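PDB 5KCI: uncharacterized protein YPL067C from Saccharomyces cerevisiae, which is of unknown function but is a cytoplasmic DUF3605-family protein, probably of histidine-triad type and possibly linked to amyloid toxicity. Local coordinates for residues Lys23-Leu34 with Gly147-Leu158; Gly16-Glu24 with Tyr96-His104. All blocks are in the same frame, centred on the assembly; numbering follows the deposited sequence.

Contact 1: residues Lys23-Leu34 with Gly147-Leu158. With SO4 (sulfate ion), chain D.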
loop_
_atom_site.group_PDB
_atom_site.type_symbol
_atom_site.label_atom_id
_atom_site.label_comp_id
_atom_site.label_asym_id
_atom_site.label_seq_id
_atom_site.Cartn_x
_atom_site.Cartn_y
_atom_site.Cartn_z
ATOM N N LYS A 23 5.006 0.660 -14.126
ATOM C CA LYS A 23 6.258 1.267 -13.696
ATOM C C LYS A 23 6.454 2.633 -14.350
ATOM O O LYS A 23 6.893 3.588 -13.689
ATOM C CB LYS A 23 7.430 0.330 -13.997
ATOM C CG LYS A 23 7.442 -0.920 -13.121
ATOM C CD LYS A 23 8.794 -1.625 -13.115
ATOM C CE LYS A 23 9.643 -1.250 -11.902
ATOM N NZ LYS A 23 8.978 -1.531 -10.595
ATOM N N GLU A 24 6.104 2.758 -15.627
ATOM C CA GLU A 24 6.287 4.040 -16.301
ATOM C C GLU A 24 5.375 5.104 -15.704
ATOM O O GLU A 24 5.795 6.249 -15.496
ATOM C CB GLU A 24 6.022 3.889 -17.800
ATOM C CG GLU A 24 7.091 3.107 -18.554
ATOM C CD GLU A 24 6.663 2.732 -19.970
ATOM O OE1 GLU A 24 5.649 3.279 -20.458
ATOM O OE2 GLU A 24 7.339 1.881 -20.589
ATOM N N ILE A 25 4.122 4.742 -15.423
ATOM C CA ILE A 25 3.184 5.675 -14.793
ATOM C C ILE A 25 3.678 6.104 -13.417
ATOM O O ILE A 25 3.607 7.290 -13.058
ATOM C CB ILE A 25 1.787 5.031 -14.731
ATOM C CG1 ILE A 25 1.224 4.882 -16.149
ATOM C CG2 ILE A 25 0.821 5.861 -13.857
ATOM C CD1 ILE A 25 -0.004 3.984 -16.253
ATOM N N ILE A 26 4.166 5.156 -12.610
ATOM C CA ILE A 26 4.627 5.514 -11.271
ATOM C C ILE A 26 5.834 6.441 -11.368
ATOM O O ILE A 26 5.950 7.435 -10.626
ATOM C CB ILE A 26 4.938 4.239 -10.465
ATOM C CG1 ILE A 26 3.642 3.529 -10.072
ATOM C CG2 ILE A 26 5.741 4.555 -9.214
ATOM C CD1 ILE A 26 3.873 2.120 -9.473
ATOM N N GLU A 27 6.731 6.140 -12.304
ATOM C CA GLU A 27 7.926 6.943 -12.529
ATOM C C GLU A 27 7.577 8.352 -12.992
ATOM O O GLU A 27 8.211 9.323 -12.572
ATOM C CB GLU A 27 8.804 6.245 -13.572
ATOM C CG GLU A 27 10.026 7.020 -14.033
ATOM C CD GLU A 27 11.100 7.122 -12.974
ATOM O OE1 GLU A 27 10.948 6.505 -11.897
ATOM O OE2 GLU A 27 12.105 7.823 -13.221
ATOM N N SER A 28 6.613 8.480 -13.896
ATOM C CA SER A 28 6.225 9.804 -14.371
ATOM C C SER A 28 5.394 10.562 -13.352
ATOM O O SER A 28 5.226 11.781 -13.494
ATOM C CB SER A 28 5.448 9.678 -15.685
ATOM O OG SER A 28 4.209 9.030 -15.483
ATOM N N GLY A 29 4.889 9.887 -12.324
ATOM C CA GLY A 29 4.029 10.534 -11.345
ATOM C C GLY A 29 2.621 10.772 -11.836
ATOM O O GLY A 29 1.856 11.482 -11.167
ATOM N N GLU A 30 2.242 10.177 -12.975
ATOM C CA GLU A 30 0.893 10.349 -13.524
ATOM C C GLU A 30 -0.066 9.339 -12.891
ATOM O O GLU A 30 -0.729 8.530 -13.564
ATOM C CB GLU A 30 0.928 10.229 -15.048
ATOM C CG GLU A 30 1.759 11.312 -15.701
ATOM C CD GLU A 30 1.944 11.114 -17.191
ATOM O OE1 GLU A 30 1.297 10.208 -17.762
ATOM O OE2 GLU A 30 2.751 11.862 -17.782
ATOM N N LEU A 31 -0.132 9.410 -11.559
ATOM C CA LEU A 31 -0.827 8.388 -10.783
ATOM C C LEU A 31 -2.330 8.362 -11.034
ATOM O O LEU A 31 -2.959 7.318 -10.829
ATOM C CB LEU A 31 -0.569 8.597 -9.290
ATOM C CG LEU A 31 0.855 8.548 -8.773
ATOM C CD1 LEU A 31 0.869 8.718 -7.253
ATOM C CD2 LEU A 31 1.572 7.255 -9.163
ATOM N N ALA A 32 -2.924 9.469 -11.481
ATOM C CA ALA A 32 -4.366 9.468 -11.709
ATOM C C ALA A 32 -4.742 8.474 -12.797
ATOM O O ALA A 32 -5.863 7.950 -12.803
ATOM C CB ALA A 32 -4.850 10.860 -12.091
ATOM N N ARG A 33 -3.819 8.218 -13.724
ATOM C CA ARG A 33 -4.002 7.215 -14.788
ATOM C C ARG A 33 -4.196 5.801 -14.262
ATOM O O ARG A 33 -4.608 4.915 -15.037
ATOM C CB ARG A 33 -2.793 7.210 -15.711
ATOM C CG ARG A 33 -2.717 8.340 -16.706
ATOM C CD ARG A 33 -1.426 8.235 -17.508
ATOM N NE ARG A 33 -1.503 8.874 -18.822
ATOM C CZ ARG A 33 -1.702 8.232 -19.974
ATOM N NH1 ARG A 33 -1.853 6.914 -20.009
ATOM N NH2 ARG A 33 -1.748 8.918 -21.108
ATOM N N LEU A 34 -3.819 5.527 -13.013
ATOM C CA LEU A 34 -4.011 4.193 -12.438
ATOM C C LEU A 34 -5.444 4.165 -11.939
ATOM O O LEU A 34 -5.754 4.684 -10.864
ATOM C CB LEU A 34 -3.018 3.905 -11.317
ATOM C CG LEU A 34 -1.528 4.004 -11.643
ATOM C CD1 LEU A 34 -0.674 3.872 -10.379
ATOM C CD2 LEU A 34 -1.123 2.952 -12.691
ATOM N N GLY A 147 12.352 -7.137 -9.965
ATOM C CA GLY A 147 11.747 -5.859 -10.288
ATOM C C GLY A 147 10.231 -5.872 -10.242
ATOM O O GLY A 147 9.581 -5.063 -10.907
ATOM N N HIS A 148 9.650 -6.769 -9.453
ATOM C CA HIS A 148 8.220 -7.027 -9.473
ATOM C C HIS A 148 7.544 -6.544 -8.198
ATOM O O HIS A 148 6.485 -7.044 -7.807
ATOM C CB HIS A 148 7.975 -8.517 -9.704
ATOM C CG HIS A 148 8.217 -8.915 -11.118
ATOM N ND1 HIS A 148 8.195 -10.230 -11.555
ATOM C CD2 HIS A 148 8.476 -8.157 -12.208
ATOM C CE1 HIS A 148 8.435 -10.254 -12.855
ATOM N NE2 HIS A 148 8.607 -9.013 -13.276
ATOM N N VAL A 149 8.152 -5.546 -7.564
ATOM C CA VAL A 149 7.523 -4.805 -6.485
ATOM C C VAL A 149 7.506 -3.338 -6.887
ATOM O O VAL A 149 8.544 -2.791 -7.280
ATOM C CB VAL A 149 8.285 -4.961 -5.159
ATOM C CG1 VAL A 149 7.530 -4.215 -4.022
ATOM C CG2 VAL A 149 8.470 -6.419 -4.805
ATOM N N ALA A 150 6.350 -2.692 -6.750
ATOM C CA ALA A 150 6.276 -1.255 -6.976
ATOM C C ALA A 150 5.370 -0.650 -5.924
ATOM O O ALA A 150 4.579 -1.345 -5.291
ATOM C CB ALA A 150 5.728 -0.916 -8.373
ATOM N N TRP A 151 5.456 0.668 -5.772
ATOM C CA TRP A 151 4.601 1.304 -4.785
ATOM C C TRP A 151 4.370 2.751 -5.181
ATOM O O TRP A 151 5.163 3.350 -5.914
ATOM C CB TRP A 151 5.191 1.222 -3.364
ATOM C CG TRP A 151 6.445 2.007 -3.143
ATOM C CD1 TRP A 151 7.735 1.574 -3.323
ATOM C CD2 TRP A 151 6.546 3.371 -2.669
ATOM N NE1 TRP A 151 8.620 2.581 -3.007
ATOM C CE2 TRP A 151 7.918 3.687 -2.602
ATOM C CE3 TRP A 151 5.609 4.339 -2.313
ATOM C CZ2 TRP A 151 8.390 4.946 -2.178
ATOM C CZ3 TRP A 151 6.082 5.607 -1.889
ATOM C CH2 TRP A 151 7.455 5.885 -1.829
ATOM N N PHE A 152 3.244 3.288 -4.701
ATOM C CA PHE A 152 2.958 4.697 -4.884
ATOM C C PHE A 152 2.045 5.160 -3.772
ATOM O O PHE A 152 1.321 4.379 -3.156
ATOM C CB PHE A 152 2.288 5.011 -6.220
ATOM C CG PHE A 152 0.988 4.281 -6.439
ATOM C CD1 PHE A 152 0.962 2.963 -6.913
ATOM C CD2 PHE A 152 -0.216 4.920 -6.226
ATOM C CE1 PHE A 152 -0.234 2.319 -7.107
ATOM C CE2 PHE A 152 -1.422 4.275 -6.418
ATOM C CZ PHE A 152 -1.444 2.982 -6.868
ATOM N N VAL A 153 2.064 6.470 -3.561
ATOM C CA VAL A 153 1.174 7.106 -2.616
ATOM C C VAL A 153 0.342 8.114 -3.395
ATOM O O VAL A 153 0.897 9.007 -4.042
ATOM C CB VAL A 153 1.956 7.806 -1.492
ATOM C CG1 VAL A 153 1.013 8.595 -0.633
ATOM C CG2 VAL A 153 2.698 6.754 -0.664
ATOM N N ASN A 154 -0.970 7.977 -3.324
ATOM C CA ASN A 154 -1.849 8.884 -4.040
ATOM C C ASN A 154 -1.725 10.302 -3.495
ATOM O O ASN A 154 -1.592 10.523 -2.287
ATOM C CB ASN A 154 -3.289 8.424 -3.942
ATOM C CG ASN A 154 -3.660 7.428 -5.036
ATOM O OD1 ASN A 154 -3.024 7.386 -6.082
ATOM N ND2 ASN A 154 -4.722 6.697 -4.822
ATOM N N TYR A 155 -1.726 11.253 -4.412
ATOM C CA TYR A 155 -1.629 12.670 -4.055
ATOM C C TYR A 155 -2.859 13.102 -3.282
ATOM O O TYR A 155 -3.906 12.452 -3.324
ATOM C CB TYR A 155 -1.515 13.537 -5.302
ATOM C CG TYR A 155 -0.381 13.154 -6.236
ATOM C CD1 TYR A 155 0.918 13.372 -5.883
ATOM C CD2 TYR A 155 -0.640 12.609 -7.504
ATOM C CE1 TYR A 155 1.973 13.063 -6.713
ATOM C CE2 TYR A 155 0.413 12.292 -8.349
ATOM C CZ TYR A 155 1.722 12.518 -7.949
ATOM O OH TYR A 155 2.804 12.228 -8.746
ATOM N N PRO A 156 -2.788 14.267 -2.624
ATOM C CA PRO A 156 -3.975 14.781 -1.926
ATOM C C PRO A 156 -5.231 14.869 -2.779
ATOM O O PRO A 156 -6.322 14.544 -2.290
ATOM C CB PRO A 156 -3.513 16.165 -1.453
ATOM C CG PRO A 156 -2.034 15.975 -1.179
ATOM C CD PRO A 156 -1.565 15.014 -2.297
ATOM N N GLU A 157 -5.133 15.301 -4.039
ATOM C CA GLU A 157 -6.350 15.451 -4.826
ATOM C C GLU A 157 -6.924 14.109 -5.269
ATOM O O GLU A 157 -8.018 14.090 -5.842
ATOM C CB GLU A 157 -6.112 16.332 -6.065
ATOM C CG GLU A 157 -5.149 15.744 -7.102
ATOM C CD GLU A 157 -3.689 15.911 -6.772
ATOM O OE1 GLU A 157 -3.359 16.506 -5.715
ATOM O OE2 GLU A 157 -2.858 15.453 -7.591
ATOM N N LEU A 158 -6.229 13.007 -5.001
ATOM C CA LEU A 158 -6.668 11.672 -5.399
ATOM C C LEU A 158 -7.009 10.754 -4.235
ATOM O O LEU A 158 -7.580 9.690 -4.471
ATOM C CB LEU A 158 -5.579 10.968 -6.222
ATOM C CG LEU A 158 -5.087 11.555 -7.536
ATOM C CD1 LEU A 158 -3.917 10.678 -8.058
ATOM C CD2 LEU A 158 -6.237 11.659 -8.539
HETATM S S SO4 D . -6.440 6.190 -1.700
HETATM O O1 SO4 D . -6.995 6.737 -0.439
HETATM O O2 SO4 D . -4.990 6.223 -1.761
HETATM O O3 SO4 D . -6.862 4.780 -1.850
HETATM O O4 SO4 D . -6.964 6.954 -2.826
HETATM O O HOH W 1 -4.085 6.460 -8.415
#
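Just past the end of helix 19-28, a tyrosine hydroxyl grips a backbone carbonyl: Tyr155 OH donates to Gly29 O over 2.7 Å, in the carbonyl plane and on a lone pair. Any side chain at Gly29 would run into that hydroxyl, and the positive phi (76°) also suits glycine. It is the C-prime residue of a Schellman motif, with Gly29 N bonded to Ile26 O and a weaker bond from Glu30 N to Ile25 O. The chain then turns so that Leu31 meets the tyrosine, CD1 over one ring face, 4.1 Å from the centroid. The helical segment 23-28 and edge strand 149-152 of the four-stranded antiparallel sheet run with their axes 38° apart. Between helix and strand, Ile26 CD1 rests on Ala150 CB at 3.7 Å, the small residue letting the isoleucine come close. Phe152, its CG between backbone N and carbonyl carbon (chi1 58°), offers one ring face to Leu34 CD1, 3.8 Å from the centroid. A water lies within bonding distance of Leu31 O and Asn154 OD1 (2.7 Å to OD1). Asn154 ND2 grips O4 (3.0 Å) and O2 of a sulfate ion, probably from the crystallisation liquor, which Ser160, His166 and His168 also hold.

Contact 2: residues Gly16-Glu24 with Tyr96-His104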
loop_
_atom_site.group_PDB
_atom_site.type_symbol
_atom_site.label_atom_id
_atom_site.label_comp_id
_atom_site.label_asym_id
_atom_site.label_seq_id
_atom_site.Cartn_x
_atom_site.Cartn_y
_atom_site.Cartn_z
ATOM N N GLY A 16 -6.304 -4.403 -18.329
ATOM C CA GLY A 16 -5.560 -3.700 -17.292
ATOM C C GLY A 16 -4.132 -3.341 -17.668
ATOM O O GLY A 16 -3.554 -3.884 -18.599
ATOM N N TRP A 17 -3.564 -2.405 -16.921
ATOM C CA TRP A 17 -2.200 -1.952 -17.153
ATOM C C TRP A 17 -1.208 -3.103 -17.021
ATOM O O TRP A 17 -1.258 -3.884 -16.064
ATOM C CB TRP A 17 -1.831 -0.868 -16.147
ATOM C CG TRP A 17 -2.504 0.490 -16.353
ATOM C CD1 TRP A 17 -3.371 1.119 -15.493
ATOM C CD2 TRP A 17 -2.335 1.377 -17.465
ATOM N NE1 TRP A 17 -3.749 2.338 -16.006
ATOM C CE2 TRP A 17 -3.131 2.520 -17.214
ATOM C CE3 TRP A 17 -1.585 1.325 -18.640
ATOM C CZ2 TRP A 17 -3.207 3.585 -18.107
ATOM C CZ3 TRP A 17 -1.667 2.380 -19.527
ATOM C CH2 TRP A 17 -2.467 3.499 -19.252
ATOM N N LYS A 18 -0.290 -3.179 -17.976
ATOM C CA LYS A 18 0.800 -4.133 -17.907
ATOM C C LYS A 18 1.874 -3.600 -16.973
ATOM O O LYS A 18 1.979 -2.385 -16.719
ATOM C CB LYS A 18 1.385 -4.389 -19.287
ATOM C CG LYS A 18 0.405 -4.996 -20.278
ATOM C CD LYS A 18 0.050 -6.424 -19.909
ATOM C CE LYS A 18 -0.739 -7.129 -21.024
ATOM N NZ LYS A 18 -2.149 -6.637 -21.158
ATOM N N TRP A 19 2.678 -4.526 -16.452
ATOM C CA TRP A 19 3.629 -4.168 -15.404
ATOM C C TRP A 19 4.545 -3.030 -15.844
ATOM O O TRP A 19 4.772 -2.077 -15.093
ATOM C CB TRP A 19 4.453 -5.395 -15.009
ATOM C CG TRP A 19 5.337 -5.116 -13.817
ATOM C CD1 TRP A 19 6.694 -5.039 -13.800
ATOM C CD2 TRP A 19 4.904 -4.823 -12.490
ATOM N NE1 TRP A 19 7.131 -4.714 -12.534
ATOM C CE2 TRP A 19 6.050 -4.606 -11.711
ATOM C CE3 TRP A 19 3.655 -4.751 -11.874
ATOM C CZ2 TRP A 19 5.984 -4.305 -10.366
ATOM C CZ3 TRP A 19 3.598 -4.453 -10.542
ATOM C CH2 TRP A 19 4.750 -4.225 -9.799
ATOM N N GLU A 20 5.079 -3.113 -17.078
ATOM C CA GLU A 20 5.978 -2.066 -17.559
ATOM C C GLU A 20 5.260 -0.717 -17.653
ATOM O O GLU A 20 5.853 0.338 -17.389
ATOM C CB GLU A 20 6.566 -2.462 -18.913
ATOM C CG GLU A 20 8.081 -2.314 -18.991
ATOM C CD GLU A 20 8.652 -2.768 -20.322
ATOM O OE1 GLU A 20 7.969 -3.529 -21.039
ATOM O OE2 GLU A 20 9.786 -2.361 -20.653
ATOM N N GLN A 21 3.988 -0.736 -18.032
ATOM C CA GLN A 21 3.203 0.490 -18.050
ATOM C C GLN A 21 3.008 1.041 -16.643
ATOM O O GLN A 21 3.106 2.256 -16.432
ATOM C CB GLN A 21 1.862 0.225 -18.724
ATOM C CG GLN A 21 2.017 -0.177 -20.179
ATOM C CD GLN A 21 0.683 -0.462 -20.844
ATOM O OE1 GLN A 21 -0.105 -1.272 -20.358
ATOM N NE2 GLN A 21 0.419 0.219 -21.957
ATOM N N ILE A 22 2.692 0.167 -15.683
ATOM C CA ILE A 22 2.574 0.568 -14.281
ATOM C C ILE A 22 3.850 1.251 -13.817
ATOM O O ILE A 22 3.811 2.323 -13.202
ATOM C CB ILE A 22 2.227 -0.651 -13.406
ATOM C CG1 ILE A 22 0.855 -1.186 -13.806
ATOM C CG2 ILE A 22 2.188 -0.274 -11.925
ATOM C CD1 ILE A 22 0.492 -2.532 -13.208
ATOM N N LYS A 23 5.006 0.660 -14.126
ATOM C CA LYS A 23 6.258 1.267 -13.696
ATOM C C LYS A 23 6.454 2.633 -14.350
ATOM O O LYS A 23 6.893 3.588 -13.689
ATOM C CB LYS A 23 7.430 0.330 -13.997
ATOM C CG LYS A 23 7.442 -0.920 -13.121
ATOM C CD LYS A 23 8.794 -1.625 -13.115
ATOM C CE LYS A 23 9.643 -1.250 -11.902
ATOM N NZ LYS A 23 8.978 -1.531 -10.595
ATOM N N GLU A 24 6.104 2.758 -15.627
ATOM C CA GLU A 24 6.287 4.040 -16.301
ATOM C C GLU A 24 5.375 5.104 -15.704
ATOM O O GLU A 24 5.795 6.249 -15.496
ATOM C CB GLU A 24 6.022 3.889 -17.800
ATOM C CG GLU A 24 7.091 3.107 -18.554
ATOM C CD GLU A 24 6.663 2.732 -19.970
ATOM O OE1 GLU A 24 5.649 3.279 -20.458
ATOM O OE2 GLU A 24 7.339 1.881 -20.589
ATOM N N TYR A 96 -7.169 -1.593 -8.304
ATOM C CA TYR A 96 -7.136 -0.928 -9.592
ATOM C C TYR A 96 -6.976 -1.954 -10.716
ATOM O O TYR A 96 -6.748 -3.141 -10.482
ATOM C CB TYR A 96 -6.007 0.077 -9.658
ATOM C CG TYR A 96 -6.108 1.237 -8.652
ATOM C CD1 TYR A 96 -7.217 1.385 -7.838
ATOM C CD2 TYR A 96 -5.075 2.149 -8.539
ATOM C CE1 TYR A 96 -7.282 2.480 -6.906
ATOM C CE2 TYR A 96 -5.126 3.203 -7.628
ATOM C CZ TYR A 96 -6.228 3.363 -6.836
ATOM O OH TYR A 96 -6.247 4.424 -5.955
ATOM N N ASN A 97 -7.043 -1.465 -11.950
ATOM C CA ASN A 97 -7.183 -2.342 -13.119
ATOM C C ASN A 97 -5.805 -2.636 -13.674
ATOM O O ASN A 97 -5.263 -1.890 -14.492
ATOM C CB ASN A 97 -8.067 -1.696 -14.169
ATOM C CG ASN A 97 -8.401 -2.645 -15.298
ATOM O OD1 ASN A 97 -8.335 -3.862 -15.139
ATOM N ND2 ASN A 97 -8.780 -2.088 -16.437
ATOM N N PHE A 98 -5.242 -3.755 -13.229
ATOM C CA PHE A 98 -3.910 -4.200 -13.589
ATOM C C PHE A 98 -4.002 -5.547 -14.307
ATOM O O PHE A 98 -5.020 -6.235 -14.248
ATOM C CB PHE A 98 -3.048 -4.337 -12.340
ATOM C CG PHE A 98 -2.887 -3.068 -11.575
ATOM C CD1 PHE A 98 -2.550 -1.904 -12.227
ATOM C CD2 PHE A 98 -3.043 -3.052 -10.204
ATOM C CE1 PHE A 98 -2.384 -0.725 -11.527
ATOM C CE2 PHE A 98 -2.880 -1.873 -9.495
ATOM C CZ PHE A 98 -2.538 -0.719 -10.158
ATOM N N GLU A 99 -2.914 -5.947 -14.955
ATOM C CA GLU A 99 -2.956 -7.209 -15.683
ATOM C C GLU A 99 -3.011 -8.377 -14.696
ATOM O O GLU A 99 -2.611 -8.246 -13.536
ATOM C CB GLU A 99 -1.757 -7.326 -16.617
ATOM C CG GLU A 99 -0.377 -7.437 -15.948
ATOM C CD GLU A 99 0.716 -7.818 -16.917
ATOM O OE1 GLU A 99 0.531 -8.807 -17.664
ATOM O OE2 GLU A 99 1.778 -7.156 -16.923
ATOM N N PRO A 100 -3.501 -9.540 -15.130
ATOM C CA PRO A 100 -3.515 -10.696 -14.236
ATOM C C PRO A 100 -2.142 -10.906 -13.624
ATOM O O PRO A 100 -1.115 -10.742 -14.286
ATOM C CB PRO A 100 -3.899 -11.862 -15.161
ATOM C CG PRO A 100 -4.615 -11.244 -16.268
ATOM C CD PRO A 100 -4.003 -9.883 -16.474
ATOM N N GLY A 101 -2.128 -11.241 -12.347
ATOM C CA GLY A 101 -0.904 -11.532 -11.643
ATOM C C GLY A 101 -0.424 -10.385 -10.786
ATOM O O GLY A 101 0.366 -10.604 -9.858
ATOM N N VAL A 102 -0.911 -9.176 -11.063
ATOM C CA VAL A 102 -0.597 -8.019 -10.222
ATOM C C VAL A 102 -1.547 -7.980 -9.034
ATOM O O VAL A 102 -2.770 -7.896 -9.192
ATOM C CB VAL A 102 -0.669 -6.721 -11.028
ATOM C CG1 VAL A 102 -0.388 -5.520 -10.097
ATOM C CG2 VAL A 102 0.346 -6.752 -12.163
ATOM N N VAL A 103 -0.970 -7.975 -7.836
ATOM C CA VAL A 103 -1.697 -8.010 -6.584
ATOM C C VAL A 103 -1.601 -6.615 -5.998
ATOM O O VAL A 103 -0.507 -6.050 -5.944
ATOM C CB VAL A 103 -1.090 -9.051 -5.637
ATOM C CG1 VAL A 103 -1.728 -9.018 -4.302
ATOM C CG2 VAL A 103 -1.248 -10.460 -6.252
ATOM N N HIS A 104 -2.734 -6.066 -5.581
ATOM C CA HIS A 104 -2.799 -4.677 -5.112
ATOM C C HIS A 104 -2.979 -4.699 -3.601
ATOM O O HIS A 104 -4.064 -5.035 -3.104
ATOM C CB HIS A 104 -3.967 -3.984 -5.801
ATOM C CG HIS A 104 -4.053 -2.527 -5.538
ATOM N ND1 HIS A 104 -4.850 -1.699 -6.293
ATOM C CD2 HIS A 104 -3.450 -1.741 -4.615
ATOM C CE1 HIS A 104 -4.757 -0.463 -5.835
ATOM N NE2 HIS A 104 -3.919 -0.460 -4.811
#
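Glu99 stretches across Lys18 to the start of helix 19-28, where its OE2 accepts from Trp19 N over 2.8 Å, met on the anti side and 19° out of the carboxylate plane. Its CG sits between backbone N and carbonyl carbon (chi1 66°), and beyond CG the chain runs extended, which carries the carboxylate to the helix. The aliphatic part of Lys18 crosses it at about a right angle, CD lying 3.3 Å from Glu99 OE1, while the two charged groups stay apart. A negative charge here is probably welcome, since the amino end of a helix tends to be electropositive. With an alanine here the carboxylate would be gone, which would probably leave Trp19 N without its acceptor and the Lys18 chain without the group it lies across. Gln21 OE1 takes the preceding N-H, that of Lys18 at the N-cap position.

Just before the helix, Trp17 forms a single parallel beta bridge with Phe98: Trp17 N donates to Asn97 O at 3.0 Å, and Glu99 N to Trp17 O at 2.9 Å. Gly16 suits this pairing, for a side chain there would strike Phe98 O. From Glu99 the chain makes a type II turn through Gly101, whose positive phi fits glycine, into strand 102-109.

Inside this frame, Ile22 and Phe98 cross at about a right angle. Ile22 CD1 approaches the ring obliquely, a tight 3.3 Å from Phe98 CD1, while Trp17 CB lies at the ring's edge. Trp19 swings its indole past Val102, whose branched CG2 is 3.9 Å from Trp19 CE3. The indole stacks on Phe172, and its NE1 is bonded to Gly147 O; Trp17 NE1 is bonded to Arg33 O.

In the fold
From the first modelled residue, Gly16, the chain enters helix 19-28, whose beginning serves contact 2 and whose remainder serves contact 1; Lys23 and Glu24 fall within both ranges. Contact 2 closes a loop of 71 residues, back to the segment leading into strand 102-109. Contact 1 then closes a longer one of 112, from Leu34 to Gly147 and the edge strand 149-152. Because the segments alternate along the chain, the two loops cross. Their centres lie about 11 Å apart, and they touch directly, Asn154 ND2 with Tyr96 OH among the links. Together they pin one helix against both an inner strand and the edge strand of the same antiparallel sheet, with strand 165-172 between these two.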